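Local coordinates for protein putative aspartyl-tRNA synthetase (Leishmania major, PDB 6OD8) that probably charges tRNA(Asp) with L-aspartate at the expense of ATP, yielding L-aspartyl-tRNA(Asp), AMP and diphosphate, at residues Arg204-Arg208 / Arg544-Pro550; Arg213-Ser217 / Asn351-Tyr356; Ala219-Leu223 / Glu348-Val352. All coordinates share one frame. Numbering follows the deposited sequence.

Interaction 1 of 3, residues Arg204-Arg208 / Arg544-Pro550; sequences RLNSR and RLASLFP
One buried arginine organises this contact, in which the end of helix 201-206 and the turn after it meet the chain that follows the motif 3 helix 530-538 of a class II synthetase. Arg204 and Leu205 lie at the end of helix 201-206, Ser207 (phi/psi -130/62) breaks the helix, and Arg208 begins the next one. Opposite, Arg544 and Leu545 are the tail of a 3-10 segment, after which the chain runs irregularly to Pro550. The closest CA pair is Leu205-Phe549, at 7.1 Å.

Arg208, with chi1 t, chi2 p, chi3 124° and chi4 175°, loses 108 Å² to the other segment. The edge of its guanidinium faces three carbonyls: NE donates to Leu548 O (2.7 Å, 167°), NH2 to Ser547 O (2.7 Å, 149°) and, weakly, NH2 to Arg544 O (2.9 Å, 121°). A water accepts from Arg208 NH1 (3.1 Å) and donates to Leu545 O (2.9 Å). Arg208 CB lies 3.9 Å from Phe549 CE1.

Leu205 (chi1 m, chi2 t) supplies the apolar half, its CD2 3.9 Å from Pro550 CG and its CD1 4.0 Å from Arg544 CB. The guanidinium of Arg544 leads away, to Thr304 and Asp552. Phe549 also meets the ring of Tyr278 of the second subunit, with planes at about 45°.

One side chain thus satisfies backbone acceptors along the turn, two directly, Arg544 O weakly and Leu545 O through water, while Asp211, shared with Arg204, gives the buried Arg208 guanidinium a carboxylate partner in a salt bridge to NH1.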
loop_
_atom_site.group_PDB
_atom_site.type_symbol
_atom_site.label_atom_id
_atom_site.label_comp_id
_atom_site.label_asym_id
_atom_site.label_seq_id
_atom_site.Cartn_x
_atom_site.Cartn_y
_atom_site.Cartn_z
ATOM N N ARG A 204 -21.808 -3.406 17.093
ATOM C CA ARG A 204 -21.446 -3.185 15.696
ATOM C C ARG A 204 -20.138 -3.880 15.338
ATOM O O ARG A 204 -20.042 -4.579 14.323
ATOM C CB ARG A 204 -21.314 -1.687 15.473
ATOM C CG ARG A 204 -21.945 -1.132 14.264
ATOM C CD ARG A 204 -21.692 0.368 14.228
ATOM N NE ARG A 204 -22.873 1.130 14.612
ATOM C CZ ARG A 204 -23.857 1.406 13.763
ATOM N NH1 ARG A 204 -23.776 0.971 12.508
ATOM N NH2 ARG A 204 -24.908 2.110 14.151
ATOM N N LEU A 205 -19.101 -3.672 16.151
ATOM C CA LEU A 205 -17.787 -4.193 15.791
ATOM C C LEU A 205 -17.705 -5.690 16.032
ATOM O O LEU A 205 -16.935 -6.378 15.355
ATOM C CB LEU A 205 -16.687 -3.459 16.569
ATOM C CG LEU A 205 -16.679 -1.941 16.378
ATOM C CD1 LEU A 205 -15.667 -1.215 17.325
ATOM C CD2 LEU A 205 -16.438 -1.562 14.920
ATOM N N ASN A 206 -18.509 -6.208 16.964
ATOM C CA ASN A 206 -18.493 -7.636 17.257
ATOM C C ASN A 206 -19.026 -8.477 16.104
ATOM O O ASN A 206 -18.695 -9.660 16.034
ATOM C CB ASN A 206 -19.313 -7.934 18.513
ATOM C CG ASN A 206 -18.628 -7.465 19.775
ATOM O OD1 ASN A 206 -17.432 -7.175 19.767
ATOM N ND2 ASN A 206 -19.379 -7.381 20.865
ATOM N N SER A 207 -19.870 -7.900 15.237
ATOM C CA SER A 207 -20.344 -8.536 13.993
ATOM C C SER A 207 -20.148 -7.560 12.830
ATOM O O SER A 207 -21.094 -7.143 12.156
ATOM C CB SER A 207 -21.809 -8.953 14.068
ATOM O OG SER A 207 -22.063 -9.780 15.185
ATOM N N ARG A 208 -18.883 -7.211 12.593
ATOM C CA ARG A 208 -18.551 -6.175 11.628
ATOM C C ARG A 208 -19.023 -6.527 10.225
ATOM O O ARG A 208 -19.344 -5.624 9.442
ATOM C CB ARG A 208 -17.036 -5.926 11.643
ATOM C CG ARG A 208 -16.573 -4.898 10.661
ATOM C CD ARG A 208 -17.210 -3.550 10.946
ATOM N NE ARG A 208 -16.183 -2.539 11.144
ATOM C CZ ARG A 208 -16.426 -1.248 11.322
ATOM N NH1 ARG A 208 -17.672 -0.804 11.305
ATOM N NH2 ARG A 208 -15.420 -0.400 11.501
ATOM N N ARG A 544 -13.094 4.304 15.288
ATOM C CA ARG A 544 -13.439 2.920 14.978
ATOM C C ARG A 544 -14.424 2.816 13.825
ATOM O O ARG A 544 -14.557 1.733 13.239
ATOM C CB ARG A 544 -14.007 2.230 16.217
ATOM C CG ARG A 544 -12.966 2.191 17.354
ATOM C CD ARG A 544 -13.584 1.946 18.706
ATOM N NE ARG A 544 -12.558 1.933 19.750
ATOM C CZ ARG A 544 -11.984 3.027 20.248
ATOM N NH1 ARG A 544 -12.315 4.229 19.775
ATOM N NH2 ARG A 544 -11.066 2.925 21.221
ATOM N N LEU A 545 -15.130 3.902 13.494
ATOM C CA LEU A 545 -15.994 3.872 12.318
ATOM C C LEU A 545 -15.205 3.846 11.018
ATOM O O LEU A 545 -15.792 3.563 9.973
ATOM C CB LEU A 545 -16.941 5.075 12.310
ATOM C CG LEU A 545 -17.896 5.155 13.523
ATOM C CD1 LEU A 545 -18.758 6.421 13.493
ATOM C CD2 LEU A 545 -18.802 3.919 13.597
ATOM N N ALA A 546 -13.900 4.149 11.057
ATOM C CA ALA A 546 -13.067 4.216 9.858
ATOM C C ALA A 546 -11.934 3.202 9.881
ATOM O O ALA A 546 -10.953 3.340 9.132
ATOM C CB ALA A 546 -12.507 5.626 9.668
ATOM N N SER A 547 -12.035 2.190 10.734
ATOM C CA SER A 547 -11.041 1.127 10.809
ATOM C C SER A 547 -11.807 -0.180 10.682
ATOM O O SER A 547 -12.757 -0.407 11.428
ATOM C CB SER A 547 -10.253 1.184 12.124
ATOM O OG SER A 547 -9.284 0.136 12.205
ATOM N N LEU A 548 -11.419 -1.008 9.711
ATOM C CA LEU A 548 -12.251 -2.140 9.312
ATOM C C LEU A 548 -12.499 -3.095 10.477
ATOM O O LEU A 548 -13.642 -3.457 10.764
ATOM C CB LEU A 548 -11.575 -2.853 8.136
ATOM C CG LEU A 548 -12.306 -3.599 7.044
ATOM C CD1 LEU A 548 -13.517 -2.833 6.543
ATOM C CD2 LEU A 548 -11.297 -3.911 5.892
ATOM N N PHE A 549 -11.436 -3.538 11.150
ATOM C CA PHE A 549 -11.549 -4.427 12.308
ATOM C C PHE A 549 -10.700 -3.793 13.397
ATOM O O PHE A 549 -9.501 -4.089 13.505
ATOM C CB PHE A 549 -11.069 -5.843 11.978
ATOM C CG PHE A 549 -11.864 -6.501 10.887
ATOM C CD1 PHE A 549 -13.105 -7.079 11.176
ATOM C CD2 PHE A 549 -11.392 -6.510 9.572
ATOM C CE1 PHE A 549 -13.865 -7.690 10.158
ATOM C CE2 PHE A 549 -12.138 -7.118 8.542
ATOM C CZ PHE A 549 -13.368 -7.702 8.833
ATOM N N PRO A 550 -11.271 -2.887 14.197
ATOM C CA PRO A 550 -10.432 -1.998 15.017
ATOM C C PRO A 550 -9.670 -2.743 16.111
ATOM O O PRO A 550 -10.061 -3.805 16.597
ATOM C CB PRO A 550 -11.444 -1.008 15.623
ATOM C CG PRO A 550 -12.615 -1.004 14.674
ATOM C CD PRO A 550 -12.688 -2.468 14.207
HETATM O O HOH W 1 -18.166 1.973 10.081
#

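Interaction 2 of 3, residues Arg213-Ser217 / Asn351-Tyr356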
loop_
_atom_site.group_PDB
_atom_site.type_symbol
_atom_site.label_atom_id
_atom_site.label_comp_id
_atom_site.label_asym_id
_atom_site.label_seq_id
_atom_site.Cartn_x
_atom_site.Cartn_y
_atom_site.Cartn_z
ATOM N N ARG A 213 -22.484 -3.902 5.745
ATOM C CA ARG A 213 -23.513 -3.918 4.714
ATOM C C ARG A 213 -24.346 -2.639 4.687
ATOM O O ARG A 213 -25.080 -2.431 3.719
ATOM C CB ARG A 213 -24.435 -5.135 4.915
ATOM C CG ARG A 213 -23.676 -6.460 4.951
ATOM C CD ARG A 213 -24.594 -7.642 5.338
ATOM N NE ARG A 213 -23.759 -8.789 5.703
ATOM C CZ ARG A 213 -24.213 -9.999 5.996
ATOM N NH1 ARG A 213 -25.520 -10.261 5.976
ATOM N NH2 ARG A 213 -23.344 -10.947 6.302
ATOM N N THR A 214 -24.275 -1.801 5.722
ATOM C CA THR A 214 -25.033 -0.560 5.737
ATOM C C THR A 214 -24.444 0.431 4.738
ATOM O O THR A 214 -23.278 0.342 4.352
ATOM C CB THR A 214 -25.058 0.074 7.142
ATOM O OG1 THR A 214 -23.738 0.476 7.500
ATOM C CG2 THR A 214 -25.589 -0.916 8.192
ATOM N N LEU A 215 -25.288 1.370 4.293
ATOM C CA LEU A 215 -24.843 2.351 3.303
ATOM C C LEU A 215 -23.648 3.133 3.805
ATOM O O LEU A 215 -22.635 3.256 3.108
ATOM C CB LEU A 215 -25.984 3.322 2.952
ATOM C CG LEU A 215 -27.166 2.774 2.162
ATOM C CD1 LEU A 215 -28.252 3.858 2.050
ATOM C CD2 LEU A 215 -26.698 2.361 0.808
ATOM N N ALA A 216 -23.757 3.696 5.013
ATOM C CA ALA A 216 -22.711 4.593 5.498
ATOM C C ALA A 216 -21.411 3.845 5.749
ATOM O O ALA A 216 -20.332 4.308 5.362
ATOM C CB ALA A 216 -23.173 5.316 6.774
ATOM N N SER A 217 -21.486 2.687 6.408
ATOM C CA SER A 217 -20.260 1.948 6.710
ATOM C C SER A 217 -19.564 1.498 5.422
ATOM O O SER A 217 -18.355 1.685 5.255
ATOM C CB SER A 217 -20.605 0.779 7.646
ATOM O OG SER A 217 -19.454 0.105 8.103
ATOM N N ASN A 351 -23.923 8.925 0.992
ATOM C CA ASN A 351 -24.288 7.729 1.746
ATOM C C ASN A 351 -23.716 7.750 3.163
ATOM O O ASN A 351 -24.335 7.193 4.078
ATOM C CB ASN A 351 -23.849 6.475 0.989
ATOM C CG ASN A 351 -24.848 6.073 -0.093
ATOM O OD1 ASN A 351 -26.003 6.482 -0.053
ATOM N ND2 ASN A 351 -24.409 5.266 -1.051
ATOM N N VAL A 352 -22.566 8.398 3.376
ATOM C CA VAL A 352 -22.122 8.664 4.746
ATOM C C VAL A 352 -23.022 9.708 5.396
ATOM O O VAL A 352 -23.501 9.540 6.525
ATOM C CB VAL A 352 -20.655 9.130 4.765
ATOM C CG1 VAL A 352 -20.236 9.544 6.190
ATOM C CG2 VAL A 352 -19.709 8.041 4.207
ATOM N N CYS A 353 -23.260 10.803 4.684
ATOM C CA CYS A 353 -23.918 11.967 5.269
ATOM C C CYS A 353 -25.353 11.671 5.694
ATOM O O CYS A 353 -25.862 12.301 6.631
ATOM C CB CYS A 353 -23.889 13.121 4.264
ATOM S SG CYS A 353 -24.423 14.739 4.909
ATOM N N GLN A 354 -26.029 10.729 5.032
ATOM C CA GLN A 354 -27.426 10.500 5.395
ATOM C C GLN A 354 -27.547 9.899 6.786
ATOM O O GLN A 354 -28.540 10.140 7.483
ATOM C CB GLN A 354 -28.123 9.615 4.358
ATOM C CG GLN A 354 -27.372 8.352 3.964
ATOM C CD GLN A 354 -27.661 7.171 4.882
ATOM O OE1 GLN A 354 -28.741 7.081 5.477
ATOM N NE2 GLN A 354 -26.691 6.260 5.005
ATOM N N GLN A 355 -26.555 9.131 7.218
ATOM C CA GLN A 355 -26.557 8.637 8.587
ATOM C C GLN A 355 -25.756 9.521 9.535
ATOM O O GLN A 355 -26.135 9.670 10.697
ATOM C CB GLN A 355 -26.002 7.205 8.644
ATOM C CG GLN A 355 -26.158 6.593 10.029
ATOM C CD GLN A 355 -25.821 5.109 10.087
ATOM O OE1 GLN A 355 -25.612 4.455 9.054
ATOM N NE2 GLN A 355 -25.784 4.567 11.306
ATOM N N TYR A 356 -24.664 10.109 9.060
ATOM C CA TYR A 356 -23.707 10.835 9.893
ATOM C C TYR A 356 -23.518 12.206 9.263
ATOM O O TYR A 356 -22.512 12.451 8.581
ATOM C CB TYR A 356 -22.375 10.082 9.978
ATOM C CG TYR A 356 -22.460 8.727 10.647
ATOM C CD1 TYR A 356 -22.874 8.607 11.970
ATOM C CD2 TYR A 356 -22.102 7.567 9.962
ATOM C CE1 TYR A 356 -22.942 7.371 12.594
ATOM C CE2 TYR A 356 -22.166 6.325 10.572
ATOM C CZ TYR A 356 -22.590 6.231 11.885
ATOM O OH TYR A 356 -22.636 4.996 12.496
HETATM O O HOH W 2 -23.724 2.306 9.381
HETATM O O HOH W 3 -26.260 3.720 6.613
#
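This is a close, water-mediated helix-end contact inside the class II synthetase domain: the first turn of the long helix 215-237, the motif 1 helix, meets the C-terminal part of helix 346-353 and the chain running on to Tyr356. No direct hydrogen bond crosses between the segments. Closeness is set by Ala216, whose CA is 4.2 Å from that of Val352 and which has 91 Å² covered. With only a methyl group there, the backbones nearly touch: Ala216 CA makes a CH...O contact with Asn351 O (3.4 Å, 122° at the hydrogen), and Ala216 CB reaches Gln355 OE1 at 3.4 Å and Tyr356 CD2 at 4.0 Å. Leu215 flanks it, with CB 3.7 Å from Gln354 NE2.

Polar groups are joined through two waters. One accepts from Ala216 N (3.0 Å) and Gln354 NE2 (3.0 Å) and donates to Gln355 OE1 (2.6 Å), giving the first-turn amide a partner. The other donates to Gln355 OE1 (2.9 Å) and hydrogen-bonds Thr214 OG1 (2.6 Å). Thr214 is the N-cap, its OG1 accepting a weak bond from Ser217 N (3.3 Å). Gln354 NE2 also donates to Asn351 O (2.7 Å), curling that side chain back along its own segment.

Just before the first turn, Arg213 pairs with Glu140 and reaches Leu518 O of the second subunit. Two further helices flank the junction: Gln355 NE2 bonds Ala188 O of helix 185-189, which also packs on Thr214, while Arg204 of helix 201-206 touches Gln355 and Tyr356.

Interaction 3 of 3, residues Ala219-Leu223 / Glu348-Val352; sequences AIFRL and ELKNV
Two helices of the class II synthetase domain, the motif 1 helix 215-237 and the short helix 346-353, pack here at an oblique, broadly antiparallel angle. The axes of segments 219-223 and 348-352 approach to 9.0 Å, with 141° between their N-to-C directions (signed crossing angle -141°). Both are regular alpha-helix, as the bonds Leu223 N to Ala219 O (2.9 Å) and Val352 N to Glu348 O (3.0 Å) attest.

The nearest CA pair is Ala219-Glu348, 4.9 Å apart, a spacing that a methyl side chain permits. Ala219 CB enters the hollow bordered by Glu348, Asn351 and Val352, with Glu348 O at 3.4 Å, Asn351 CB at 3.9 Å and Val352 CG2 at 3.6 Å. In return, Val352 (chi1 t) pushes CG2 between Ala219, Ile220 CG1 (3.8 Å) and Leu223 CD1 (4.1 Å). Leu223 (m, t) is the next bump: CD2 rests 3.8 Å from Glu348 CB, and CD1 4.1 Å from Leu349 CD2.

Toward the exposed Arg222 (m, t, p), the buried Glu348 (m, p) extends its carboxylate in a salt bridge. Its OE2 lies at the guanidinium edge, 2.9 Å from Arg222 NE and 3.2 Å from Arg222 NH2.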
loop_
_atom_site.group_PDB
_atom_site.type_symbol
_atom_site.label_atom_id
_atom_site.label_comp_id
_atom_site.label_asym_id
_atom_site.label_seq_id
_atom_site.Cartn_x
_atom_site.Cartn_y
_atom_site.Cartn_z
ATOM N N ALA A 219 -19.765 2.972 2.562
ATOM C CA ALA A 219 -19.224 4.165 1.904
ATOM C C ALA A 219 -17.956 4.637 2.584
ATOM O O ALA A 219 -17.019 5.091 1.915
ATOM C CB ALA A 219 -20.263 5.298 1.883
ATOM N N ILE A 220 -17.917 4.576 3.914
ATOM C CA ILE A 220 -16.699 4.986 4.623
ATOM C C ILE A 220 -15.490 4.210 4.121
ATOM O O ILE A 220 -14.414 4.781 3.888
ATOM C CB ILE A 220 -16.882 4.814 6.140
ATOM C CG1 ILE A 220 -17.876 5.842 6.672
ATOM C CG2 ILE A 220 -15.559 4.919 6.852
ATOM C CD1 ILE A 220 -18.307 5.574 8.126
ATOM N N PHE A 221 -15.641 2.902 3.919
ATOM C CA PHE A 221 -14.451 2.137 3.570
ATOM C C PHE A 221 -14.130 2.196 2.085
ATOM O O PHE A 221 -12.963 2.040 1.722
ATOM C CB PHE A 221 -14.598 0.708 4.086
ATOM C CG PHE A 221 -14.510 0.651 5.582
ATOM C CD1 PHE A 221 -15.639 0.479 6.351
ATOM C CD2 PHE A 221 -13.287 0.866 6.212
ATOM C CE1 PHE A 221 -15.552 0.473 7.734
ATOM C CE2 PHE A 221 -13.192 0.883 7.589
ATOM C CZ PHE A 221 -14.334 0.676 8.353
ATOM N N ARG A 222 -15.112 2.469 1.228
ATOM C CA ARG A 222 -14.782 2.837 -0.146
ATOM C C ARG A 222 -13.973 4.136 -0.178
ATOM O O ARG A 222 -13.008 4.257 -0.942
ATOM C CB ARG A 222 -16.058 2.976 -0.974
ATOM C CG ARG A 222 -16.793 1.631 -1.201
ATOM C CD ARG A 222 -18.121 1.849 -1.916
ATOM N NE ARG A 222 -17.877 2.424 -3.229
ATOM C CZ ARG A 222 -17.734 1.706 -4.343
ATOM N NH1 ARG A 222 -17.837 0.382 -4.304
ATOM N NH2 ARG A 222 -17.496 2.317 -5.499
ATOM N N LEU A 223 -14.369 5.126 0.629
ATOM C CA LEU A 223 -13.597 6.371 0.679
ATOM C C LEU A 223 -12.214 6.150 1.278
ATOM O O LEU A 223 -11.237 6.737 0.813
ATOM C CB LEU A 223 -14.360 7.445 1.468
ATOM C CG LEU A 223 -15.654 7.894 0.780
ATOM C CD1 LEU A 223 -16.502 8.708 1.756
ATOM C CD2 LEU A 223 -15.336 8.701 -0.473
ATOM N N GLU A 348 -20.730 8.223 -2.500
ATOM C CA GLU A 348 -20.243 7.771 -1.205
ATOM C C GLU A 348 -20.410 8.849 -0.141
ATOM O O GLU A 348 -20.798 8.557 1.001
ATOM C CB GLU A 348 -18.774 7.354 -1.323
ATOM C CG GLU A 348 -18.547 6.011 -2.021
ATOM C CD GLU A 348 -18.474 6.137 -3.535
ATOM O OE1 GLU A 348 -18.696 7.242 -4.073
ATOM O OE2 GLU A 348 -18.192 5.119 -4.186
ATOM N N LEU A 349 -20.125 10.104 -0.495
ATOM C CA LEU A 349 -20.263 11.176 0.486
ATOM C C LEU A 349 -21.706 11.305 0.951
ATOM O O LEU A 349 -21.969 11.527 2.142
ATOM C CB LEU A 349 -19.768 12.500 -0.106
ATOM C CG LEU A 349 -18.297 12.558 -0.513
ATOM C CD1 LEU A 349 -18.015 13.756 -1.436
ATOM C CD2 LEU A 349 -17.382 12.592 0.727
ATOM N N LYS A 350 -22.661 11.194 0.025
ATOM C CA LYS A 350 -24.057 11.302 0.429
ATOM C C LYS A 350 -24.484 10.107 1.272
ATOM O O LYS A 350 -25.317 10.253 2.180
ATOM C CB LYS A 350 -24.969 11.441 -0.800
ATOM N N ASN A 351 -23.923 8.925 0.992
ATOM C CA ASN A 351 -24.288 7.729 1.746
ATOM C C ASN A 351 -23.716 7.750 3.163
ATOM O O ASN A 351 -24.335 7.193 4.078
ATOM C CB ASN A 351 -23.849 6.475 0.989
ATOM C CG ASN A 351 -24.848 6.073 -0.093
ATOM O OD1 ASN A 351 -26.003 6.482 -0.053
ATOM N ND2 ASN A 351 -24.409 5.266 -1.051
ATOM N N VAL A 352 -22.566 8.398 3.376
ATOM C CA VAL A 352 -22.122 8.664 4.746
ATOM C C VAL A 352 -23.022 9.708 5.396
ATOM O O VAL A 352 -23.501 9.540 6.525
ATOM C CB VAL A 352 -20.655 9.130 4.765
ATOM C CG1 VAL A 352 -20.236 9.544 6.190
ATOM C CG2 VAL A 352 -19.709 8.041 4.207
#

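Followed from the N terminus, the chain first passes 204-208, which finds its partner only at 544-550: interaction 1 thus closes a loop with 335 residues between its segments, and both other contacts nest inside it. Residues 213-217, which lead into helix 215-237, and then 219-223 within it meet overlapping segments, 351-356 and 348-352, so interactions 2 and 3 close loops of 133 and 124 intervening residues on the same stretch, sharing Asn351 and Val352. Interaction 1 touches both: Arg204 CZ lies 4.0 Å from Tyr356 OH, and Leu548 N 3.3 Å from Phe221 CE2. Together they gather helices 201-206, 215-237 and 346-353 with the C-terminal chain after helix 530-538.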